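Local coordinates for protein peptidyl-prolyl cis-trans isomerase (Hirschia baltica, PDB 5EX2) that probably catalyses the cis-trans isomerisation of peptide bonds preceding proline, as a periplasmic cyclophilin of the AquaCyp family that acts in protein folding, at residues V34-L39 / V263-D268; E193-A198 / L256-S261; S220-A223 / R227-A230. All coordinates share one frame; numbering follows the deposited sequence.

How the contacts relate
The three contacts lie where the cyclophilin barrel meets a small antiparallel sheet of strands 17-19, 229-233 and 261-264. Contact 1 lays barrel strand 33-39 against the end of strand 261-264. Contact 2, whose centre is about 13 Å away, sets the turn after barrel strand 187-191 against the loop leading into strand 261-264; E193 of contact 2 bonds to Y36 and V263 of contact 1. Contact 3 lies about 8 Å from contact 1 and about 20 Å from contact 2, centre to centre, in the connection from barrel strand 212-218 to strand 229-233. Along the chain contact 3 is nested within contact 2, and contact 2 within contact 1, so the C-terminal part of the chain folds back onto the barrel.

Contact 1. Residues V34-L39 / V263-D268; sequences VVYIEL and VFVSED
The ring of Y36 receives a methyl group of V263 squarely over one face: CG1 stands 3.7 Å from the ring centroid and only 4° off the ring normal, a well-centred CH-pi contact. It joins strand 33-39 of the eight-stranded cyclophilin barrel to the end of strand 261-264, which belongs to a separate three-stranded sheet. V263 presents both branches to the ring. With CG1 anti to the backbone N (chi1 -179°), that methyl covers the ring centre, while CG2 settles near the root of the ring, 3.9 Å from Y36 CD2. A branched residue thus touches both the middle and the base of the aromatic group. The opposite face is met from within the barrel strand itself, where V34 CG2 lies 3.8 Å above the ring plane, displaced toward the rim, so the ring is held between two valines. At its far end Y36 OH comes 3.4 Å from V265 CG1, where the second segment has left its strand; the two side chains meet there at about a right angle. Tyrosine suits this place because its length spans from the barrel wall to the neighbouring sheet. Further out, I27 of strand 25-30 also packs on Y36, while A230 of strand 229-233 and P228, just before that strand, pack on V263. The Y36 backbone is fixed by a hydrogen bond with E193. Two residues along the barrel strand, E38 adds an ionic tie between the sheets: its OE2 forms a salt bridge with NH1 of R18, on strand 17-19.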
loop_
_atom_site.group_PDB
_atom_site.type_symbol
_atom_site.label_atom_id
_atom_site.label_comp_id
_atom_site.label_asym_id
_atom_site.label_seq_id
_atom_site.Cartn_x
_atom_site.Cartn_y
_atom_site.Cartn_z
ATOM N N VAL A 34 -6.758 11.401 -8.438
ATOM C CA VAL A 34 -6.206 11.303 -7.098
ATOM C C VAL A 34 -6.020 9.849 -6.666
ATOM O O VAL A 34 -6.802 8.971 -7.013
ATOM C CB VAL A 34 -7.103 12.050 -6.086
ATOM C CG1 VAL A 34 -8.454 11.357 -5.891
ATOM C CG2 VAL A 34 -6.377 12.227 -4.762
ATOM N N VAL A 35 -4.940 9.630 -5.924
ATOM C CA VAL A 35 -4.601 8.355 -5.343
ATOM C C VAL A 35 -4.419 8.596 -3.844
ATOM O O VAL A 35 -3.613 9.431 -3.438
ATOM C CB VAL A 35 -3.314 7.758 -5.962
ATOM C CG1 VAL A 35 -3.007 6.408 -5.357
ATOM C CG2 VAL A 35 -3.436 7.650 -7.491
ATOM N N TYR A 36 -5.201 7.894 -3.033
ATOM C CA TYR A 36 -5.062 7.948 -1.588
ATOM C C TYR A 36 -4.314 6.707 -1.139
ATOM O O TYR A 36 -4.780 5.597 -1.376
ATOM C CB TYR A 36 -6.433 8.024 -0.901
ATOM C CG TYR A 36 -7.204 9.294 -1.199
ATOM C CD1 TYR A 36 -6.920 10.464 -0.537
ATOM C CD2 TYR A 36 -8.232 9.296 -2.129
ATOM C CE1 TYR A 36 -7.633 11.617 -0.807
ATOM C CE2 TYR A 36 -8.950 10.436 -2.396
ATOM C CZ TYR A 36 -8.638 11.584 -1.738
ATOM O OH TYR A 36 -9.373 12.715 -2.018
ATOM N N ILE A 37 -3.173 6.901 -0.489
ATOM C CA ILE A 37 -2.329 5.788 -0.076
ATOM C C ILE A 37 -2.311 5.695 1.445
ATOM O O ILE A 37 -2.057 6.694 2.129
ATOM C CB ILE A 37 -0.895 5.965 -0.595
ATOM C CG1 ILE A 37 -0.899 5.932 -2.118
ATOM C CG2 ILE A 37 0.025 4.872 -0.034
ATOM C CD1 ILE A 37 0.392 6.399 -2.750
ATOM N N GLU A 38 -2.583 4.509 1.977
ATOM C CA GLU A 38 -2.362 4.253 3.394
ATOM C C GLU A 38 -0.971 3.660 3.583
ATOM O O GLU A 38 -0.619 2.649 2.982
ATOM C CB GLU A 38 -3.418 3.320 4.019
ATOM C CG GLU A 38 -3.252 3.282 5.534
ATOM C CD GLU A 38 -4.203 2.363 6.274
ATOM O OE1 GLU A 38 -4.972 1.616 5.642
ATOM O OE2 GLU A 38 -4.153 2.401 7.522
ATOM N N LEU A 39 -0.202 4.294 4.453
ATOM C CA LEU A 39 1.108 3.808 4.846
ATOM C C LEU A 39 0.976 2.641 5.815
ATOM O O LEU A 39 0.037 2.589 6.620
ATOM C CB LEU A 39 1.903 4.915 5.515
ATOM C CG LEU A 39 2.028 6.181 4.688
ATOM C CD1 LEU A 39 2.686 7.295 5.501
ATOM C CD2 LEU A 39 2.803 5.892 3.401
ATOM N N VAL A 263 -12.904 6.675 1.020
ATOM C CA VAL A 263 -12.341 7.958 1.387
ATOM C C VAL A 263 -13.422 9.014 1.179
ATOM O O VAL A 263 -14.033 9.081 0.114
ATOM C CB VAL A 263 -11.097 8.306 0.557
ATOM C CG1 VAL A 263 -10.532 9.656 0.998
ATOM C CG2 VAL A 263 -10.034 7.208 0.668
ATOM N N PHE A 264 -13.687 9.797 2.219
ATOM C CA PHE A 264 -14.701 10.840 2.171
ATOM C C PHE A 264 -14.024 12.180 2.290
ATOM O O PHE A 264 -13.319 12.440 3.256
ATOM C CB PHE A 264 -15.710 10.671 3.304
ATOM C CG PHE A 264 -16.425 9.357 3.290
ATOM C CD1 PHE A 264 -17.400 9.100 2.343
ATOM C CD2 PHE A 264 -16.136 8.380 4.235
ATOM C CE1 PHE A 264 -18.081 7.893 2.340
ATOM C CE2 PHE A 264 -16.808 7.168 4.241
ATOM C CZ PHE A 264 -17.778 6.921 3.294
ATOM N N VAL A 265 -14.241 13.048 1.314
ATOM C CA VAL A 265 -13.618 14.356 1.376
ATOM C C VAL A 265 -14.553 15.304 2.085
ATOM O O VAL A 265 -15.755 15.043 2.209
ATOM C CB VAL A 265 -13.253 14.911 -0.014
ATOM C CG1 VAL A 265 -12.173 14.048 -0.655
ATOM C CG2 VAL A 265 -14.480 15.037 -0.903
ATOM N N SER A 266 -13.973 16.402 2.549
ATOM C CA SER A 266 -14.695 17.398 3.314
ATOM C C SER A 266 -15.729 18.129 2.472
ATOM O O SER A 266 -15.549 18.293 1.267
ATOM C CB SER A 266 -13.718 18.423 3.894
ATOM O OG SER A 266 -12.816 17.821 4.801
ATOM N N GLU A 267 -16.801 18.590 3.116
ATOM C CA GLU A 267 -17.730 19.498 2.473
ATOM C C GLU A 267 -17.057 20.863 2.352
ATOM O O GLU A 267 -16.074 21.141 3.049
ATOM C CB GLU A 267 -19.030 19.609 3.268
ATOM C CG GLU A 267 -19.799 18.309 3.402
ATOM C CD GLU A 267 -20.558 17.929 2.143
ATOM O OE1 GLU A 267 -20.328 18.560 1.086
ATOM O OE2 GLU A 267 -21.362 16.975 2.212
ATOM N N ASP A 268 -17.598 21.714 1.487
ATOM C CA ASP A 268 -17.089 23.066 1.294
ATOM C C ASP A 268 -17.189 23.871 2.588
ATOM O O ASP A 268 -18.121 23.679 3.375
ATOM C CB ASP A 268 -17.864 23.772 0.176
ATOM C CG ASP A 268 -17.667 23.114 -1.177
ATOM O OD1 ASP A 268 -17.242 21.940 -1.214
ATOM O OD2 ASP A 268 -17.953 23.758 -2.207
#

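Contact 2. Residues E193-A198 / L256-S261; sequences EGLDVA and LPQTPS
Two flat groups reach across this contact: the amide of Q258 and the carboxylate of E193. L195 CD2 approaches from one side of the Q258 amide plane, displaced past the nitrogen, 4.1 Å from Q258 NE2. In the conformer described, which is one of two, E193 OE2 accepts from V263 N and stays 4.4 Å from S261 O, a spacing at which the two oxygens merely pass each other. The setting is the margin of the cyclophilin barrel, where the turn after strand 187-191 enters helix 195-198 and faces the loop that leads into strand 261-264. Both polar ends of the Q258 amide are engaged: OE1 accepts from R190 NH1 and NE2 donates to M191 O, which fixes the rotation of the group. Its side chain is extended beyond CG, while chi3 of 87° turns the amide plane steeply against that chain. A glutamine fits because it offers both an acceptor and a donor to the end of the barrel strand. G194 occupies the N-cap position with phi 111°, where a side chain would be pressed against the carbonyl oxygen of E193; G194 O accepts from A198 N at 2.9 Å to start the helix. R190 NH2 also bonds S261 OG, at the start of strand 261-264. That S261 hydroxyl in turn donates to T259 O at 2.8 Å, approaching from 36° out of the carbonyl plane.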
loop_
_atom_site.group_PDB
_atom_site.type_symbol
_atom_site.label_atom_id
_atom_site.label_comp_id
_atom_site.label_asym_id
_atom_site.label_seq_id
_atom_site.Cartn_x
_atom_site.Cartn_y
_atom_site.Cartn_z
ATOM N N GLU A 193 -7.890 4.265 -2.572
ATOM C CA GLU A 193 -8.645 4.698 -3.732
ATOM C C GLU A 193 -7.601 5.141 -4.725
ATOM O O GLU A 193 -6.554 5.660 -4.333
ATOM C CB GLU A 193 -9.633 5.826 -3.400
ATOM C CG GLU A 193 -10.947 5.329 -2.812
ATOM C CD GLU A 193 -11.990 6.429 -2.621
ATOM O OE1 GLU A 193 -11.812 7.551 -3.158
ATOM O OE2 GLU A 193 -13.003 6.167 -1.934
ATOM N N GLY A 194 -7.863 4.896 -5.998
ATOM C CA GLY A 194 -6.974 5.333 -7.051
ATOM C C GLY A 194 -6.214 4.244 -7.786
ATOM O O GLY A 194 -5.398 4.548 -8.634
ATOM N N LEU A 195 -6.465 2.975 -7.485
ATOM C CA LEU A 195 -5.888 1.925 -8.306
ATOM C C LEU A 195 -6.272 2.123 -9.766
ATOM O O LEU A 195 -5.442 1.924 -10.660
ATOM C CB LEU A 195 -6.331 0.547 -7.831
ATOM C CG LEU A 195 -5.901 -0.644 -8.705
ATOM C CD1 LEU A 195 -4.414 -0.681 -8.929
ATOM C CD2 LEU A 195 -6.355 -1.962 -8.091
ATOM N N ASP A 196 -7.517 2.517 -10.020
ATOM C CA ASP A 196 -7.964 2.749 -11.388
ATOM C C ASP A 196 -7.186 3.915 -12.012
ATOM O O ASP A 196 -6.821 3.875 -13.189
ATOM C CB ASP A 196 -9.478 3.010 -11.435
ATOM C CG ASP A 196 -9.925 4.185 -10.562
ATOM O OD1 ASP A 196 -9.172 4.644 -9.674
ATOM O OD2 ASP A 196 -11.071 4.649 -10.769
ATOM N N VAL A 197 -6.902 4.931 -11.212
ATOM C CA VAL A 197 -6.081 6.058 -11.657
ATOM C C VAL A 197 -4.681 5.559 -12.027
ATOM O O VAL A 197 -4.153 5.896 -13.102
ATOM C CB VAL A 197 -5.998 7.151 -10.577
ATOM C CG1 VAL A 197 -4.943 8.187 -10.913
ATOM C CG2 VAL A 197 -7.349 7.822 -10.408
ATOM N N ALA A 198 -4.071 4.746 -11.164
ATOM C CA ALA A 198 -2.738 4.202 -11.421
ATOM C C ALA A 198 -2.723 3.411 -12.719
ATOM O O ALA A 198 -1.748 3.450 -13.478
ATOM C CB ALA A 198 -2.289 3.325 -10.250
ATOM N N LEU A 256 -8.290 -11.652 -5.169
ATOM C CA LEU A 256 -9.441 -10.962 -4.615
ATOM C C LEU A 256 -9.346 -9.470 -4.931
ATOM O O LEU A 256 -8.260 -8.959 -5.191
ATOM C CB LEU A 256 -9.496 -11.156 -3.102
ATOM C CG LEU A 256 -9.863 -12.549 -2.624
ATOM C CD1 LEU A 256 -9.439 -12.732 -1.174
ATOM C CD2 LEU A 256 -11.364 -12.769 -2.765
ATOM N N PRO A 257 -10.474 -8.760 -4.879
ATOM C CA PRO A 257 -10.363 -7.306 -4.880
ATOM C C PRO A 257 -9.615 -6.862 -3.640
ATOM O O PRO A 257 -9.418 -7.641 -2.710
ATOM C CB PRO A 257 -11.819 -6.827 -4.848
ATOM C CG PRO A 257 -12.669 -8.038 -5.066
ATOM C CD PRO A 257 -11.852 -9.216 -4.650
ATOM N N GLN A 258 -9.226 -5.605 -3.594
ATOM C CA GLN A 258 -8.672 -5.080 -2.369
ATOM C C GLN A 258 -9.743 -5.061 -1.286
ATOM O O GLN A 258 -10.940 -5.040 -1.568
ATOM C CB GLN A 258 -8.142 -3.681 -2.567
ATOM C CG GLN A 258 -7.044 -3.583 -3.573
ATOM C CD GLN A 258 -6.258 -2.318 -3.381
ATOM O OE1 GLN A 258 -5.305 -2.284 -2.589
ATOM N NE2 GLN A 258 -6.678 -1.254 -4.041
ATOM N N THR A 259 -9.296 -5.041 -0.042
ATOM C CA THR A 259 -10.189 -4.884 1.087
ATOM C C THR A 259 -11.019 -3.641 0.862
ATOM O O THR A 259 -10.471 -2.593 0.592
ATOM C CB THR A 259 -9.412 -4.749 2.395
ATOM O OG1 THR A 259 -8.717 -5.971 2.662
ATOM C CG2 THR A 259 -10.358 -4.438 3.551
ATOM N N PRO A 260 -12.354 -3.747 0.971
ATOM C CA PRO A 260 -13.153 -2.545 0.740
ATOM C C PRO A 260 -12.680 -1.380 1.578
ATOM O O PRO A 260 -12.502 -1.481 2.792
ATOM C CB PRO A 260 -14.557 -2.996 1.136
ATOM C CG PRO A 260 -14.585 -4.436 0.737
ATOM C CD PRO A 260 -13.213 -4.932 1.132
ATOM N N SER A 261 -12.511 -0.245 0.914
ATOM C CA SER A 261 -12.004 0.971 1.533
ATOM C C SER A 261 -12.746 2.163 0.956
ATOM O O SER A 261 -13.189 2.129 -0.188
ATOM C CB SER A 261 -10.497 1.112 1.294
ATOM O OG SER A 261 -9.806 -0.064 1.701
#

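Contact 3. Residues S220-A223 / R227-A230; sequences SDLA and RPEA
R227 leaves its backbone with CG anti to the carbonyl carbon (chi1 -65°) and then runs fully extended to NE, a course that takes its guanidinium back to L222. L222 O accepts two bonds from it: R227 NE donates at 2.9 Å with a bent N-H...O angle of 137°, and R227 NH2 adds a weak bond at 3.1 Å. The oxygen sits beside the guanidinium edge, tilted 25° from its plane, while A223 C lies over one face. R227 NH2 also donates to a water that lies in the guanidinium plane, 3.1 Å away, and this water donates onward to S220 O. Only a side chain with several donors on one flat group, such as arginine, can reach one carbonyl directly and another through the water. The loop is a ten-residue connection between barrel strand 212-218 and strand 229-233 of the three-stranded sheet; three residues separate the two segments that meet. With an alanine in place of the arginine both donors go, and L222 O would probably be left without its side-chain partner and the water bridging to S220 O held less firmly. Beneath the polar grip lies an apolar one: L222 CB rests 3.9 Å from R227 CG, and L222 CD1 lies 3.8 Å from P228 CD. P228 also packs on I27 of the barrel. S220, whose CB is directed away from R227, has its OG hydrogen-bonded to D23 OD1.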
loop_
_atom_site.group_PDB
_atom_site.type_symbol
_atom_site.label_atom_id
_atom_site.label_comp_id
_atom_site.label_asym_id
_atom_site.label_seq_id
_atom_site.Cartn_x
_atom_site.Cartn_y
_atom_site.Cartn_z
ATOM N N SER A 220 -2.356 14.401 7.841
ATOM C CA SER A 220 -2.121 14.960 9.168
ATOM C C SER A 220 -1.645 16.415 9.117
ATOM O O SER A 220 -1.773 17.144 10.098
ATOM C CB SER A 220 -1.090 14.109 9.892
ATOM O OG SER A 220 0.025 13.941 9.055
ATOM N N ASP A 221 -1.094 16.825 7.980
ATOM C CA ASP A 221 -0.567 18.176 7.841
ATOM C C ASP A 221 -1.628 19.170 7.414
ATOM O O ASP A 221 -1.386 20.381 7.407
ATOM C CB ASP A 221 0.581 18.194 6.844
ATOM C CG ASP A 221 1.779 17.411 7.329
ATOM O OD1 ASP A 221 1.924 17.217 8.554
ATOM O OD2 ASP A 221 2.585 16.985 6.484
ATOM N N LEU A 222 -2.805 18.665 7.072
ATOM C CA LEU A 222 -3.928 19.531 6.744
ATOM C C LEU A 222 -4.626 19.983 8.005
ATOM O O LEU A 222 -4.571 19.296 9.034
ATOM C CB LEU A 222 -4.914 18.791 5.850
ATOM C CG LEU A 222 -4.388 18.303 4.501
ATOM C CD1 LEU A 222 -5.441 17.444 3.826
ATOM C CD2 LEU A 222 -4.001 19.481 3.625
ATOM N N ALA A 223 -5.293 21.131 7.917
ATOM C CA ALA A 223 -6.159 21.582 8.999
ATOM C C ALA A 223 -7.256 20.540 9.193
ATOM O O ALA A 223 -7.737 19.964 8.223
ATOM C CB ALA A 223 -6.759 22.940 8.687
ATOM N N ARG A 227 -9.286 17.739 6.188
ATOM C CA ARG A 227 -8.780 16.377 6.063
ATOM C C ARG A 227 -9.814 15.446 5.453
ATOM O O ARG A 227 -10.918 15.338 5.972
ATOM C CB ARG A 227 -8.367 15.827 7.430
ATOM C CG ARG A 227 -7.217 16.561 8.056
ATOM C CD ARG A 227 -6.842 16.002 9.410
ATOM N NE ARG A 227 -5.802 16.811 10.030
ATOM C CZ ARG A 227 -5.635 16.981 11.338
ATOM N NH1 ARG A 227 -6.437 16.378 12.210
ATOM N NH2 ARG A 227 -4.651 17.757 11.775
ATOM N N PRO A 228 -9.463 14.740 4.363
ATOM C CA PRO A 228 -10.314 13.615 3.977
ATOM C C PRO A 228 -10.316 12.590 5.086
ATOM O O PRO A 228 -9.347 12.511 5.838
ATOM C CB PRO A 228 -9.661 13.060 2.699
ATOM C CG PRO A 228 -8.361 13.749 2.564
ATOM C CD PRO A 228 -8.353 14.961 3.419
ATOM N N GLU A 229 -11.395 11.832 5.191
ATOM C CA GLU A 229 -11.520 10.807 6.217
ATOM C C GLU A 229 -11.650 9.463 5.518
ATOM O O GLU A 229 -12.541 9.268 4.693
ATOM C CB GLU A 229 -12.718 11.092 7.132
ATOM C CG GLU A 229 -12.582 12.414 7.910
ATOM C CD GLU A 229 -13.822 12.832 8.705
ATOM O OE1 GLU A 229 -14.696 11.993 9.004
ATOM O OE2 GLU A 229 -13.899 14.028 9.048
ATOM N N ALA A 230 -10.747 8.544 5.851
ATOM C CA ALA A 230 -10.714 7.234 5.210
ATOM C C ALA A 230 -11.002 6.117 6.198
ATOM O O ALA A 230 -10.633 6.191 7.373
ATOM C CB ALA A 230 -9.362 7.011 4.539
HETATM O O HOH W 1 -2.246 19.633 11.168
#